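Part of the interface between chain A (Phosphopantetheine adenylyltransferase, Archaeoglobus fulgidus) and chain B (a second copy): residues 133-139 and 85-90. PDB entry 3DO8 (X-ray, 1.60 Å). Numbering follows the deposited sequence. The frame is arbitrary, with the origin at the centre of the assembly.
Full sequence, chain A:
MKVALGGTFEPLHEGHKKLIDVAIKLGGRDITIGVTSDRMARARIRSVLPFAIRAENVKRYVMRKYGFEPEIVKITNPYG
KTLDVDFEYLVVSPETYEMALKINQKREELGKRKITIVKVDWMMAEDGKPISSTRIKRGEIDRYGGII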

# COMPACT_ATOMS: atom_id res chain seq x y z
N SER A 133 1.65 16.34 -3.14
CA SER A 133 1.44 15.01 -3.72
C SER A 133 0.31 15.07 -4.74
O SER A 133 -0.57 15.95 -4.66
N THR A 134 0.38 14.18 -5.72
CA THR A 134 -0.64 14.07 -6.76
C THR A 134 -1.98 13.81 -6.07
O THR A 134 -2.04 13.20 -4.99
N ARG A 135 -3.05 14.27 -6.72
CA ARG A 135 -4.39 14.11 -6.18
C ARG A 135 -4.74 12.63 -6.19
O ARG A 135 -4.34 11.89 -7.11
N ILE A 136 -5.42 12.20 -5.13
CA ILE A 136 -5.99 10.86 -5.07
C ILE A 136 -7.51 11.00 -4.94
O ILE A 136 -8.01 11.68 -4.03
N LYS A 137 -8.24 10.35 -5.84
CA LYS A 137 -9.68 10.31 -5.75
C LYS A 137 -10.11 9.32 -4.66
O LYS A 137 -9.98 8.10 -4.84
N ARG A 138 -10.57 9.85 -3.53
CA ARG A 138 -11.03 9.03 -2.40
C ARG A 138 -12.33 8.32 -2.73
O ARG A 138 -13.21 8.89 -3.37
N GLY A 139 -12.43 7.09 -2.26
CA GLY A 139 -13.64 6.29 -2.43
C GLY A 139 -13.25 4.84 -2.60
O GLY A 139 -12.07 4.49 -2.59
N VAL B 85 2.82 11.37 -16.15
CA VAL B 85 1.45 11.09 -15.74
C VAL B 85 1.39 11.30 -14.24
O VAL B 85 2.29 10.89 -13.50
N ASP B 86 0.33 11.96 -13.81
CA ASP B 86 0.14 12.23 -12.39
C ASP B 86 -0.61 11.06 -11.75
O ASP B 86 -1.78 11.19 -11.38
N PHE B 87 0.08 9.94 -11.60
CA PHE B 87 -0.53 8.78 -10.95
C PHE B 87 -0.91 9.07 -9.51
O PHE B 87 -0.22 9.85 -8.84
N GLU B 88 -1.98 8.41 -9.02
CA GLU B 88 -2.39 8.52 -7.62
C GLU B 88 -1.49 7.70 -6.71
O GLU B 88 -1.12 8.15 -5.65
N TYR B 89 -1.16 6.49 -7.15
CA TYR B 89 -0.32 5.59 -6.37
C TYR B 89 0.72 4.91 -7.26
O TYR B 89 0.44 4.59 -8.41
N LEU B 90 1.90 4.69 -6.68
CA LEU B 90 2.97 3.91 -7.34
C LEU B 90 3.15 2.71 -6.44
O LEU B 90 3.61 2.85 -5.30

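Read along chain B, this contact between an irregular segment of chain A and a chain B loop that runs into a strand follows a simple rule: its direct hydrogen bonds each join a side chain to a backbone group. Val B85 touches nothing across the gap, but its carbonyl accepts a weak hydrogen bond from the amide of Phe B87 (N to O 3.1 Å). The CA-to-CB bond of Asp B86 (chi1 m) points sideways; its CB packs 3.8 Å from CG2 of Thr A134, while OD1 is satisfied elsewhere in the structure. Its carbonyl is bridged to Arg A135 by water 2, which donates to Asp B86 O (2.8 Å) and to Arg A135 O (2.5 Å), so two acceptors that could not pair directly are joined.

The CA-to-CB bond of Phe B87 (chi1 m) points away, and the residue contributes its carbonyl instead. Thr A134, a p rotamer whose CB points toward chain B, donates from OG1 to Phe B87 O at 2.7 Å. The same OG1 accepts from water 1 (2.7 Å), which also donates to Glu B88 O (2.6 Å); one buried hydroxyl thus serves both directions.

Glu B88 has the largest covered area here. With chi1 m and chi2 t, it starts sideways and extends until OE2 accepts from the backbone N of Lys A137 (2.9 Å, 167° at the hydrogen), a nearly straight bond whose donor is the backbone N-H of Lys A137, not its ammonium group. On the way, its CG lies 3.5 Å from Arg A135 O and its CB 3.9 Å from Ile A136 CG1. The ends of Arg A135 and Lys A137 lead away.

Tyr B89 (chi1 m) begins the strand and offers one ring face to Ile A136 (m, t), whose CD1 sits 3.8 Å from Tyr B89 CE1. Arg A138 starts away but bends back through m, m, t, bringing NH1 3.3 Å from Tyr B89 OH. Leu B90 lies beyond reach.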

# COMPACT_ATOMS: atom_id res chain seq x y z
CB SER A 133 1.16 13.94 -2.65
OG SER A 133 0.09 14.31 -1.81
CB THR A 134 -0.36 12.89 -7.72
OG1 THR A 134 -0.11 11.71 -6.95
CG2 THR A 134 0.83 13.15 -8.63
CB ARG A 135 -5.41 14.90 -6.99
CG ARG A 135 -6.82 14.83 -6.42
CD ARG A 135 -7.74 15.93 -6.97
NE ARG A 135 -8.90 16.17 -6.11
CZ ARG A 135 -8.96 17.02 -5.08
NH1 ARG A 135 -7.92 17.79 -4.75
NH2 ARG A 135 -10.09 17.12 -4.37
CB ILE A 136 -5.49 10.05 -3.87
CG1 ILE A 136 -3.98 9.80 -3.97
CG2 ILE A 136 -6.24 8.73 -3.79
CD1 ILE A 136 -3.30 9.61 -2.62
CB LYS A 137 -10.27 9.94 -7.11
CG LYS A 137 -9.94 10.97 -8.20
CD LYS A 137 -10.97 12.09 -8.29
CE LYS A 137 -12.23 11.63 -9.01
NZ LYS A 137 -13.03 12.77 -9.55
CB ARG A 138 -11.30 9.87 -1.15
CG ARG A 138 -10.14 10.71 -0.69
CD ARG A 138 -8.84 9.96 -0.79
NE ARG A 138 -7.79 10.63 -0.03
CZ ARG A 138 -6.52 10.23 0.02
NH1 ARG A 138 -6.10 9.17 -0.67
NH2 ARG A 138 -5.67 10.91 0.75
CB VAL B 85 1.03 9.66 -16.14
CG1 VAL B 85 -0.29 9.26 -15.48
CG2 VAL B 85 0.94 9.56 -17.67
CB ASP B 86 -0.59 13.54 -12.17
CG ASP B 86 0.24 14.74 -12.57
OD1 ASP B 86 1.47 14.73 -12.40
OD2 ASP B 86 -0.35 15.72 -13.08
CB PHE B 87 0.49 7.65 -10.93
CG PHE B 87 0.79 7.07 -12.28
CD1 PHE B 87 -0.12 6.23 -12.89
CD2 PHE B 87 1.98 7.35 -12.92
CE1 PHE B 87 0.14 5.69 -14.12
CE2 PHE B 87 2.25 6.79 -14.16
CZ PHE B 87 1.34 5.97 -14.76
CB GLU B 88 -3.83 8.03 -7.39
CG GLU B 88 -4.89 8.68 -8.28
CD GLU B 88 -6.32 8.24 -7.96
OE1 GLU B 88 -6.55 7.13 -7.42
OE2 GLU B 88 -7.24 9.04 -8.26
CB TYR B 89 -1.17 4.50 -5.73
CG TYR B 89 -2.11 4.99 -4.64
CD1 TYR B 89 -1.62 5.51 -3.45
CD2 TYR B 89 -3.51 4.91 -4.78
CE1 TYR B 89 -2.45 5.92 -2.44
CE2 TYR B 89 -4.35 5.36 -3.79
CZ TYR B 89 -3.81 5.85 -2.60
OH TYR B 89 -4.66 6.32 -1.59
CB LEU B 90 4.25 4.72 -7.43
CG LEU B 90 5.50 4.05 -7.99
CD1 LEU B 90 5.22 3.18 -9.19
CD2 LEU B 90 6.58 5.09 -8.31
O HOH W 1 -0.50 10.47 -4.56
O HOH W 2 -3.50 12.24 -9.43